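Local coordinates for protein putative NAD(P)H nitroreductase MhqN (PDB 3BEM) that probably acts as an FMN-dependent NAD(P)H nitroreductase and may contribute to the degradation of aromatic compounds, at residues 52-57 against 129-134; 63-68 against 86-91; 163-168 against 190-195. The protein carries 3 engineered substitutions. All coordinates share one frame; numbering follows the deposited sequence. Where two conformers were deposited one is given.

Overall arrangement
From the N terminus, the chain first lays down the loop 52-57 beyond helix 37-47, then strand 59-64. Contact 2 closes early, when strand 88-95 comes back antiparallel to that strand after helices 67-76 and 82-85. Contact 1 closes later, once helix 117-134 returns to the loop 52-57, so its long excursion encloses the whole of contact 2. Contact 3 follows in series, pairing strand 164-168 with strand 186-195; no two contacts cross. Contacts 2 and 3 have centres about 10 Å apart and share one sheet, in which strands 88-95 and 186-195 are neighbours. Contact 1 lies on the opposite side of the chain's centre from both; it and contact 3 border different FMN molecules.

Contact 1: residues 52-57 against 129-134. With FMN (flavin mononucleotide), chain E.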
loop_
_atom_site.group_PDB
_atom_site.type_symbol
_atom_site.label_atom_id
_atom_site.label_comp_id
_atom_site.label_asym_id
_atom_site.label_seq_id
_atom_site.Cartn_x
_atom_site.Cartn_y
_atom_site.Cartn_z
ATOM N N SER B 52 10.120 -2.171 -1.029
ATOM C CA SER B 52 10.251 -1.167 0.034
ATOM C C SER B 52 11.403 -0.239 -0.353
ATOM O O SER B 52 12.336 -0.642 -1.018
ATOM C CB SER B 52 10.520 -1.794 1.413
ATOM O OG SER B 52 11.810 -2.391 1.539
ATOM N N ALA B 53 11.283 1.027 0.058
ATOM C CA ALA B 53 12.261 2.061 -0.302
ATOM C C ALA B 53 13.635 1.611 0.177
ATOM O O ALA B 53 13.785 1.244 1.316
ATOM C CB ALA B 53 11.901 3.360 0.363
ATOM N N PHE B 54 14.610 1.602 -0.741
ATOM C CA PHE B 54 15.996 1.233 -0.440
ATOM C C PHE B 54 16.142 -0.177 0.114
ATOM O O PHE B 54 17.157 -0.502 0.745
ATOM C CB PHE B 54 16.628 2.256 0.552
ATOM C CG PHE B 54 16.573 3.694 0.079
ATOM C CD1 PHE B 54 17.565 4.206 -0.728
ATOM C CD2 PHE B 54 15.520 4.514 0.445
ATOM C CE1 PHE B 54 17.494 5.514 -1.153
ATOM C CE2 PHE B 54 15.436 5.823 0.010
ATOM C CZ PHE B 54 16.428 6.316 -0.789
ATOM N N ASN B 55 15.121 -1.024 -0.090
ATOM C CA ASN B 55 15.068 -2.370 0.482
ATOM C C ASN B 55 15.228 -2.371 1.998
ATOM O O ASN B 55 15.787 -3.296 2.551
ATOM C CB ASN B 55 16.108 -3.242 -0.166
ATOM C CG ASN B 55 15.935 -4.708 0.137
ATOM O OD1 ASN B 55 14.810 -5.206 0.241
ATOM N ND2 ASN B 55 17.087 -5.432 0.294
ATOM N N LEU B 56 14.799 -1.284 2.653
ATOM C CA LEU B 56 14.919 -1.178 4.103
ATOM C C LEU B 56 13.906 -2.028 4.875
ATOM O O LEU B 56 14.090 -2.253 6.071
ATOM C CB LEU B 56 14.847 0.277 4.547
ATOM C CG LEU B 56 16.062 1.119 4.175
ATOM C CD1 LEU B 56 15.719 2.527 4.489
ATOM C CD2 LEU B 56 17.299 0.657 4.967
ATOM N N GLN B 57 12.841 -2.513 4.192
ATOM C CA GLN B 57 11.936 -3.483 4.826
ATOM C C GLN B 57 11.412 -2.921 6.201
ATOM O O GLN B 57 11.571 -3.517 7.280
ATOM C CB GLN B 57 12.638 -4.808 4.927
ATOM C CG GLN B 57 12.996 -5.378 3.583
ATOM C CD GLN B 57 14.028 -6.492 3.682
ATOM O OE1 GLN B 57 13.689 -7.569 4.125
ATOM N NE2 GLN B 57 15.306 -6.209 3.313
ATOM N N SER B 129 21.786 9.147 4.691
ATOM C CA SER B 129 21.678 10.561 4.490
ATOM C C SER B 129 20.394 10.975 3.768
ATOM O O SER B 129 19.898 12.035 4.040
ATOM C CB SER B 129 22.923 11.130 3.786
ATOM O OG SER B 129 22.956 10.747 2.436
ATOM N N PHE B 130 19.868 10.143 2.875
ATOM C CA PHE B 130 18.565 10.422 2.258
ATOM C C PHE B 130 17.496 10.675 3.348
ATOM O O PHE B 130 16.765 11.659 3.300
ATOM C CB PHE B 130 18.119 9.275 1.351
ATOM C CG PHE B 130 16.975 9.628 0.450
ATOM C CD1 PHE B 130 15.669 9.452 0.860
ATOM C CD2 PHE B 130 17.205 10.138 -0.819
ATOM C CE1 PHE B 130 14.605 9.758 0.043
ATOM C CE2 PHE B 130 16.145 10.457 -1.648
ATOM C CZ PHE B 130 14.838 10.286 -1.207
ATOM N N TYR B 131 17.430 9.805 4.347
ATOM C CA TYR B 131 16.507 9.955 5.440
ATOM C C TYR B 131 16.864 11.096 6.393
ATOM O O TYR B 131 16.055 11.965 6.656
ATOM C CB TYR B 131 16.369 8.648 6.242
ATOM C CG TYR B 131 15.482 7.628 5.537
ATOM C CD1 TYR B 131 15.920 6.961 4.386
ATOM C CD2 TYR B 131 14.178 7.403 5.974
ATOM C CE1 TYR B 131 15.110 6.034 3.744
ATOM C CE2 TYR B 131 13.348 6.449 5.331
ATOM C CZ TYR B 131 13.814 5.798 4.203
ATOM O OH TYR B 131 12.968 4.924 3.559
ATOM N N GLU B 132 18.088 11.103 6.879
ATOM C CA GLU B 132 18.488 12.156 7.827
ATOM C C GLU B 132 18.395 13.558 7.220
ATOM O O GLU B 132 17.998 14.489 7.915
ATOM C CB GLU B 132 19.904 11.911 8.366
ATOM C CG GLU B 132 20.110 10.627 9.157
ATOM C CD GLU B 132 19.629 10.683 10.609
ATOM O OE1 GLU B 132 18.703 11.491 10.950
ATOM O OE2 GLU B 132 20.193 9.887 11.413
ATOM N N ASN B 133 18.746 13.716 5.940
ATOM C CA ASN B 133 18.640 15.026 5.297
ATOM C C ASN B 133 17.200 15.544 5.240
ATOM O O ASN B 133 16.977 16.740 5.299
ATOM C CB ASN B 133 19.237 15.044 3.880
ATOM C CG ASN B 133 20.778 14.920 3.868
ATOM O OD1 ASN B 133 21.467 15.017 4.903
ATOM N ND2 ASN B 133 21.322 14.663 2.684
ATOM N N ARG B 134 16.238 14.637 5.108
ATOM C CA ARG B 134 14.844 15.017 4.954
ATOM C C ARG B 134 14.184 15.248 6.316
ATOM O O ARG B 134 13.331 16.126 6.444
ATOM C CB ARG B 134 14.064 13.992 4.110
ATOM C CG ARG B 134 14.451 13.989 2.639
ATOM C CD ARG B 134 13.400 13.346 1.735
ATOM N NE ARG B 134 13.645 13.667 0.328
ATOM C CZ ARG B 134 12.756 13.524 -0.657
ATOM N NH1 ARG B 134 11.538 13.043 -0.413
ATOM N NH2 ARG B 134 13.090 13.848 -1.896
HETATM N N1 FMN E . 13.909 2.511 -6.912
HETATM C C2 FMN E . 14.647 3.437 -7.622
HETATM O O2 FMN E . 15.404 3.045 -8.520
HETATM N N3 FMN E . 14.556 4.788 -7.325
HETATM C C4 FMN E . 13.734 5.254 -6.307
HETATM O O4 FMN E . 13.561 6.489 -6.230
HETATM C C4A FMN E . 12.986 4.291 -5.572
HETATM N N5 FMN E . 12.148 4.682 -4.529
HETATM C C5A FMN E . 11.356 3.730 -3.893
HETATM C C6 FMN E . 10.443 4.124 -2.900
HETATM C C7 FMN E . 9.644 3.194 -2.188
HETATM C C7M FMN E . 8.314 3.663 -1.630
HETATM C C8 FMN E . 9.755 1.851 -2.526
HETATM C C8M FMN E . 8.568 0.965 -2.319
HETATM C C9 FMN E . 10.662 1.446 -3.520
HETATM C C9A FMN E . 11.475 2.355 -4.221
HETATM N N10 FMN E . 12.356 1.949 -5.218
HETATM C C10 FMN E . 13.074 2.920 -5.905
HETATM C "C1'" FMN E . 12.632 0.469 -5.458
HETATM C "C2'" FMN E . 13.283 -0.260 -4.247
HETATM O "O2'" FMN E . 14.686 -0.019 -4.189
HETATM C "C3'" FMN E . 13.003 -1.774 -4.375
HETATM O "O3'" FMN E . 11.584 -1.958 -4.199
HETATM C "C4'" FMN E . 13.856 -2.677 -3.455
HETATM O "O4'" FMN E . 15.252 -2.528 -3.684
HETATM C "C5'" FMN E . 13.613 -4.190 -3.652
HETATM O "O5'" FMN E . 13.638 -4.638 -5.016
HETATM P P FMN E . 12.444 -5.615 -5.472
HETATM O O1P FMN E . 12.564 -5.962 -6.875
HETATM O O2P FMN E . 12.573 -6.872 -4.771
HETATM O O3P FMN E . 11.247 -4.805 -5.208
#
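Phe54 carries its ring anti to the carbonyl carbon (chi1 -56°) and Phe130 anti to the backbone N (chi1 -166°), and these torsions let the two side chains cross at about a right angle. The tip of Phe54, CZ, sits over one face of the Phe130 ring, displaced toward the rim, 3.6 Å from Phe130 CG. Tyr131, one residue on, meets Phe54 tip to tip: Phe54 CD2 lies in the plane of the tyrosine ring, 3.7 Å from Tyr131 CE1. The methyl Leu56 CD1 reaches that same CE1 of Tyr131 at 3.6 Å. Tyr131 OH is hydrogen-bonded to His58. An alanine at Phe130 removes the face under Phe54 CZ and would probably loosen the loop's packing on helix 117-134. The loop itself is braced by Gln57 N bonding to Ser52 OG at 2.8 Å. Ala53 CB touches both helix and flavin, 3.7 Å from Tyr131 OH and 3.4 Å from FMN C7, while Arg23 and Lys82 of the second subunit also bind this FMN. The Phe54-Phe130-Tyr131 aromatic cluster thus lies next to an FMN site built from both subunits of the dimer, as in the nitroreductase family.

Contact 2: residues 63-68 against 86-91; sequences TVLDQD and SSAVLL. With PGO (S-1,2-propanediol), chain H.
A buried hydroxyl without any polar partner in the model is the oddity here: Thr63 OG1, anti to its carbonyl carbon, is turned against Leu90, 3.9 Å from Leu90 CG. The two form a non-hydrogen-bonded antiparallel pair, and their side chains lie side by side, pointing the same way; Thr63 CG2 also borders the leucine at CG. The next pair, Val64 with Val89, is hydrogen-bonded in both directions. Val64 N donates to Val89 O at 2.8 Å and Val89 N returns to Val64 O at 3.0 Å, both donors lying in the plane of the carbonyl they address. Val64 O is also approached by Ala88 CA at 3.3 Å, a CA-H...O contact. On the opposite face from Thr63, the Val64 side chain crosses Leu91 obliquely, with Val64 CG2 4.2 Å from Leu91 CD2.

Past Val64 the strand ends. Leu65 keeps one branch on the partner strand, CD2 lying 3.6 Å from Ala88 CB, while a propanediol, probably from the crystallisation liquor, donates from O1 to Ser87 O at 2.7 Å. Asp66 then N-caps helix 67-76, its OD1 taking the N-H of Val69.

Across strand 88-95, Ser87 and Ala88 both face Ile194, a classic beta bulge against strand 186-195. Helix 37-47 packs on Thr63 and Leu90 through Phe44, helix 67-76 lies over Val64 and Val89, and beyond Thr63 a parallel strand of the second subunit continues the sheet.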
loop_
_atom_site.group_PDB
_atom_site.type_symbol
_atom_site.label_atom_id
_atom_site.label_comp_id
_atom_site.label_asym_id
_atom_site.label_seq_id
_atom_site.Cartn_x
_atom_site.Cartn_y
_atom_site.Cartn_z
ATOM N N THR B 63 1.088 -10.011 15.396
ATOM C CA THR B 63 -0.056 -10.838 15.039
ATOM C C THR B 63 -0.670 -11.466 16.284
ATOM O O THR B 63 -0.030 -12.301 16.943
ATOM C CB THR B 63 0.341 -11.938 14.031
ATOM O OG1 THR B 63 0.997 -11.333 12.902
ATOM C CG2 THR B 63 -0.868 -12.734 13.570
ATOM N N VAL B 64 -1.894 -11.049 16.596
ATOM C CA VAL B 64 -2.548 -11.422 17.845
ATOM C C VAL B 64 -3.551 -12.533 17.580
ATOM O O VAL B 64 -4.583 -12.324 16.919
ATOM C CB VAL B 64 -3.251 -10.221 18.524
ATOM C CG1 VAL B 64 -3.780 -10.627 19.922
ATOM C CG2 VAL B 64 -2.271 -9.003 18.593
ATOM N N LEU B 65 -3.253 -13.705 18.146
ATOM C CA LEU B 65 -4.117 -14.885 18.059
ATOM C C LEU B 65 -4.830 -15.079 19.389
ATOM O O LEU B 65 -5.902 -15.695 19.480
ATOM C CB LEU B 65 -3.268 -16.129 17.721
ATOM C CG LEU B 65 -2.395 -16.092 16.457
ATOM C CD1 LEU B 65 -1.411 -17.281 16.403
ATOM C CD2 LEU B 65 -3.266 -16.067 15.259
ATOM N N ASP B 66 -4.224 -14.564 20.445
ATOM C CA ASP B 66 -4.775 -14.748 21.795
ATOM C C ASP B 66 -6.126 -14.061 21.974
ATOM O O ASP B 66 -6.232 -12.843 21.882
ATOM C CB ASP B 66 -3.778 -14.259 22.854
ATOM C CG ASP B 66 -4.210 -14.627 24.270
ATOM O OD1 ASP B 66 -5.069 -13.931 24.846
ATOM O OD2 ASP B 66 -3.723 -15.646 24.785
ATOM N N GLN B 67 -7.161 -14.838 22.295
ATOM C CA GLN B 67 -8.485 -14.279 22.365
ATOM C C GLN B 67 -8.641 -13.275 23.518
ATOM O O GLN B 67 -9.364 -12.287 23.416
ATOM C CB GLN B 67 -9.524 -15.390 22.416
ATOM C CG GLN B 67 -10.921 -14.912 22.268
ATOM C CD GLN B 67 -11.208 -14.188 20.949
ATOM O OE1 GLN B 67 -10.469 -14.274 19.980
ATOM N NE2 GLN B 67 -12.326 -13.502 20.927
ATOM N N ASP B 68 -7.941 -13.492 24.624
ATOM C CA ASP B 68 -8.048 -12.542 25.721
ATOM C C ASP B 68 -7.489 -11.182 25.300
ATOM O O ASP B 68 -8.044 -10.127 25.628
ATOM C CB ASP B 68 -7.288 -13.055 26.939
ATOM C CG ASP B 68 -7.414 -12.125 28.142
ATOM O OD1 ASP B 68 -8.553 -11.879 28.575
ATOM O OD2 ASP B 68 -6.377 -11.658 28.638
ATOM N N SER B 86 -12.901 -11.902 14.868
ATOM C CA SER B 86 -11.824 -12.298 13.961
ATOM C C SER B 86 -11.023 -13.507 14.397
ATOM O O SER B 86 -10.938 -13.831 15.591
ATOM C CB SER B 86 -10.825 -11.149 13.770
ATOM O OG SER B 86 -10.149 -10.808 14.968
ATOM N N SER B 87 -10.440 -14.190 13.430
ATOM C CA SER B 87 -9.498 -15.266 13.744
ATOM C C SER B 87 -8.171 -14.762 14.288
ATOM O O SER B 87 -7.576 -15.413 15.136
ATOM C CB SER B 87 -9.281 -16.153 12.531
ATOM O OG SER B 87 -10.531 -16.639 12.083
ATOM N N ALA B 88 -7.729 -13.599 13.812
ATOM C CA ALA B 88 -6.537 -12.941 14.308
ATOM C C ALA B 88 -6.668 -11.445 14.039
ATOM O O ALA B 88 -7.424 -11.015 13.145
ATOM C CB ALA B 88 -5.269 -13.498 13.660
ATOM N N VAL B 89 -5.972 -10.648 14.842
ATOM C CA VAL B 89 -5.873 -9.196 14.652
ATOM C C VAL B 89 -4.397 -8.862 14.431
ATOM O O VAL B 89 -3.574 -9.279 15.246
ATOM C CB VAL B 89 -6.404 -8.364 15.847
ATOM C CG1 VAL B 89 -6.323 -6.859 15.421
ATOM C CG2 VAL B 89 -7.834 -8.719 16.230
ATOM N N LEU B 90 -4.029 -8.214 13.296
ATOM C CA LEU B 90 -2.632 -7.819 13.033
ATOM C C LEU B 90 -2.478 -6.338 13.188
ATOM O O LEU B 90 -3.345 -5.559 12.746
ATOM C CB LEU B 90 -2.240 -8.184 11.598
ATOM C CG LEU B 90 -2.141 -9.683 11.250
ATOM C CD1 LEU B 90 -3.453 -10.407 11.252
ATOM C CD2 LEU B 90 -1.518 -9.736 9.856
ATOM N N LEU B 91 -1.399 -5.925 13.839
ATOM C CA LEU B 91 -0.998 -4.537 13.845
ATOM C C LEU B 91 0.132 -4.400 12.880
ATOM O O LEU B 91 1.147 -5.074 12.991
ATOM C CB LEU B 91 -0.627 -4.085 15.263
ATOM C CG LEU B 91 -1.821 -3.923 16.225
ATOM C CD1 LEU B 91 -2.864 -2.885 15.678
ATOM C CD2 LEU B 91 -2.432 -5.325 16.599
HETATM C C1 PGO H . -7.541 -18.659 16.470
HETATM C C2 PGO H . -6.117 -18.587 17.018
HETATM C C3 PGO H . -6.095 -18.742 18.550
HETATM O O1 PGO H . -7.674 -18.145 15.139
HETATM O O2 PGO H . -5.303 -19.598 16.372
#

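Contact 3: residues 163-168 against 190-195. With FMN (flavin mononucleotide), chain G.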
loop_
_atom_site.group_PDB
_atom_site.type_symbol
_atom_site.label_atom_id
_atom_site.label_comp_id
_atom_site.label_asym_id
_atom_site.label_seq_id
_atom_site.Cartn_x
_atom_site.Cartn_y
_atom_site.Cartn_z
ATOM N N TRP B 163 -8.924 -16.478 2.754
ATOM C CA TRP B 163 -9.347 -15.788 3.971
ATOM C C TRP B 163 -9.903 -14.394 3.638
ATOM O O TRP B 163 -9.507 -13.755 2.640
ATOM C CB TRP B 163 -8.164 -15.653 4.919
ATOM C CG TRP B 163 -7.690 -16.935 5.483
ATOM C CD1 TRP B 163 -6.773 -17.792 4.927
ATOM C CD2 TRP B 163 -8.109 -17.545 6.714
ATOM N NE1 TRP B 163 -6.600 -18.891 5.728
ATOM C CE2 TRP B 163 -7.397 -18.767 6.842
ATOM C CE3 TRP B 163 -9.003 -17.176 7.723
ATOM C CZ2 TRP B 163 -7.568 -19.621 7.937
ATOM C CZ3 TRP B 163 -9.167 -18.015 8.800
ATOM C CH2 TRP B 163 -8.459 -19.231 8.904
ATOM N N ASP B 164 -10.750 -13.889 4.523
ATOM C CA ASP B 164 -11.238 -12.509 4.447
ATOM C C ASP B 164 -10.464 -11.604 5.398
ATOM O O ASP B 164 -10.003 -12.032 6.438
ATOM C CB ASP B 164 -12.720 -12.470 4.782
ATOM C CG ASP B 164 -13.507 -13.332 3.829
ATOM O OD1 ASP B 164 -13.394 -13.103 2.577
ATOM O OD2 ASP B 164 -14.162 -14.268 4.290
ATOM N N THR B 165 -10.336 -10.334 5.035
ATOM C CA THR B 165 -9.658 -9.341 5.903
ATOM C C THR B 165 -10.463 -8.055 5.914
ATOM O O THR B 165 -11.378 -7.884 5.095
ATOM C CB THR B 165 -8.198 -9.013 5.500
ATOM O OG1 THR B 165 -8.180 -8.456 4.167
ATOM C CG2 THR B 165 -7.276 -10.222 5.598
ATOM N N CYS B 166 -10.221 -7.233 6.934
ATOM C CA CYS B 166 -10.733 -5.855 6.986
ATOM C C CYS B 166 -9.585 -4.987 7.454
ATOM O O CYS B 166 -9.123 -5.162 8.566
ATOM C CB CYS B 166 -11.926 -5.742 7.897
ATOM S SG CYS B 166 -12.660 -4.087 7.680
ATOM N N PRO B 167 -9.106 -4.058 6.627
ATOM C CA PRO B 167 -8.144 -3.050 7.056
ATOM C C PRO B 167 -8.877 -2.052 7.907
ATOM O O PRO B 167 -10.067 -1.790 7.670
ATOM C CB PRO B 167 -7.678 -2.434 5.767
ATOM C CG PRO B 167 -8.837 -2.579 4.859
ATOM C CD PRO B 167 -9.580 -3.819 5.245
HETATM N N MSE B 168 -8.211 -1.512 8.906
HETATM C CA MSE B 168 -8.821 -0.668 9.930
HETATM C C MSE B 168 -7.878 0.472 10.354
HETATM O O MSE B 168 -6.691 0.268 10.580
HETATM C CB MSE B 168 -9.221 -1.515 11.164
HETATM C CG MSE B 168 -10.094 -2.702 10.799
HETATM SE SE MSE B 168 -10.182 -3.946 12.284
HETATM C CE MSE B 168 -11.262 -2.849 13.519
HETATM N N MSE B 190 -1.656 0.573 10.564
HETATM C CA MSE B 190 -3.012 0.065 10.419
HETATM C C MSE B 190 -3.193 -1.187 11.215
HETATM O O MSE B 190 -2.234 -1.764 11.694
HETATM C CB MSE B 190 -3.419 -0.148 8.941
HETATM C CG MSE B 190 -2.948 -1.211 8.155
HETATM SE SE MSE B 190 -3.889 -1.010 6.336
HETATM C CE MSE B 190 -2.526 0.203 5.793
HETATM N N MSE B 191 -4.453 -1.532 11.372
HETATM C CA MSE B 191 -4.868 -2.788 11.957
HETATM C C MSE B 191 -5.537 -3.595 10.829
HETATM O O MSE B 191 -6.205 -3.040 9.973
HETATM C CB MSE B 191 -5.816 -2.488 13.113
HETATM C CG MSE B 191 -6.378 -3.666 13.803
HETATM SE SE MSE B 191 -7.608 -2.998 15.240
HETATM C CE MSE B 191 -6.227 -2.118 16.227
ATOM N N ILE B 192 -5.336 -4.904 10.809
ATOM C CA ILE B 192 -6.028 -5.769 9.866
ATOM C C ILE B 192 -6.591 -6.931 10.622
ATOM O O ILE B 192 -5.823 -7.677 11.249
ATOM C CB ILE B 192 -5.098 -6.307 8.761
ATOM C CG1 ILE B 192 -4.420 -5.122 8.013
ATOM C CG2 ILE B 192 -5.884 -7.189 7.779
ATOM C CD1 ILE B 192 -3.304 -5.560 7.037
ATOM N N THR B 193 -7.899 -7.108 10.531
ATOM C CA THR B 193 -8.514 -8.340 11.018
ATOM C C THR B 193 -8.545 -9.347 9.904
ATOM O O THR B 193 -8.717 -8.998 8.729
ATOM C CB THR B 193 -9.916 -8.130 11.600
ATOM O OG1 THR B 193 -10.682 -7.262 10.777
ATOM C CG2 THR B 193 -9.835 -7.576 12.986
ATOM N N ILE B 194 -8.428 -10.632 10.268
ATOM C CA ILE B 194 -8.491 -11.723 9.312
ATOM C C ILE B 194 -9.411 -12.808 9.870
ATOM O O ILE B 194 -9.465 -13.038 11.078
ATOM C CB ILE B 194 -7.065 -12.265 8.982
ATOM C CG1 ILE B 194 -7.151 -13.313 7.882
ATOM C CG2 ILE B 194 -6.370 -12.835 10.271
ATOM C CD1 ILE B 194 -5.805 -13.685 7.315
ATOM N N GLY B 195 -10.165 -13.475 8.988
ATOM C CA GLY B 195 -11.066 -14.502 9.376
ATOM C C GLY B 195 -11.911 -14.945 8.228
ATOM O O GLY B 195 -11.495 -14.803 7.087
HETATM N N1 FMN G . -13.528 -0.800 7.993
HETATM C C2 FMN G . -14.030 -0.869 9.268
HETATM O O2 FMN G . -15.056 -1.539 9.434
HETATM N N3 FMN G . -13.406 -0.236 10.312
HETATM C C4 FMN G . -12.281 0.551 10.127
HETATM O O4 FMN G . -11.698 0.989 11.141
HETATM C C4A FMN G . -11.768 0.619 8.833
HETATM N N5 FMN G . -10.644 1.408 8.575
HETATM C C5A FMN G . -10.103 1.361 7.303
HETATM C C6 FMN G . -8.898 2.053 7.083
HETATM C C7 FMN G . -8.307 2.012 5.816
HETATM C C7M FMN G . -6.867 2.502 5.703
HETATM C C8 FMN G . -8.898 1.321 4.767
HETATM C C8M FMN G . -8.066 0.947 3.545
HETATM C C9 FMN G . -10.121 0.678 4.962
HETATM C C9A FMN G . -10.702 0.667 6.230
HETATM N N10 FMN G . -11.911 -0.019 6.465
HETATM C C10 FMN G . -12.387 -0.063 7.769
HETATM C "C1'" FMN G . -12.635 -0.635 5.319
HETATM C "C2'" FMN G . -13.278 0.343 4.331
HETATM O "O2'" FMN G . -14.504 0.799 4.884
HETATM C "C3'" FMN G . -13.518 -0.408 3.031
HETATM O "O3'" FMN G . -12.216 -0.782 2.500
HETATM C "C4'" FMN G . -14.373 0.347 2.011
HETATM O "O4'" FMN G . -15.686 0.577 2.555
HETATM C "C5'" FMN G . -14.473 -0.479 0.698
HETATM O "O5'" FMN G . -15.028 -1.798 0.907
HETATM P P FMN G . -14.467 -2.976 -0.029
HETATM O O1P FMN G . -14.772 -2.599 -1.442
HETATM O O2P FMN G . -13.027 -2.933 0.333
HETATM O O3P FMN G . -15.181 -4.233 0.401
#
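Trp163 opens the segment just ahead of the strand, its ring carried anti to the carbonyl carbon. Its six-membered ring meets Gly195 at the edge, with Trp163 CE3 3.5 Å from Gly195 O, while Trp163 CB rests on the end of Ile194. Asp164 and Gly195 then form a hydrogen-bonded pair, and Asp164 N donates to Gly195 O at 2.8 Å, nearly along the C=O axis. The carboxylate of Asp164 is engaged elsewhere, by a salt bridge to Arg202 and a bond from the N-H of Glu197. Thr165 turns to the opposite face, where its CG2 crosses Ile194 and lies 3.8 Å from Ile194 CG1, under helix 136-161.

Cys166 is the centre of the pairing. Its N bonds to Thr193 O, and its O accepts from Thr193 N, with a weak second bond from Thr193 OG1, the hydroxyl that occupies the crowded position between N and carbonyl carbon. Cys166 SG, anti to the backbone N, points at the flavin, 3.4 Å from FMN N1. Pro167, without an N-H to give, pairs with Ile192 in a non-hydrogen-bonded position and lays its CG 3.5 Å from FMN C9. Met168 and Met191 are both selenomethionine, and Met168 N donates to Met191 O at 2.7 Å. CG anti to the carbonyl carbon and an extended chi2 put Met168 SE 4.0 Å from Met191 SE and 3.7 Å from Thr193 CG2, alongside Val83, while the bend at chi3 (70°) lays Met168 CE against Met191 SE.

The result is a regular antiparallel pair at the edge of this chain's four-stranded sheet, whose strand 164-168 runs up to the isoalloxazine and forms part of the FMN site of a nitroreductase-type flavoprotein.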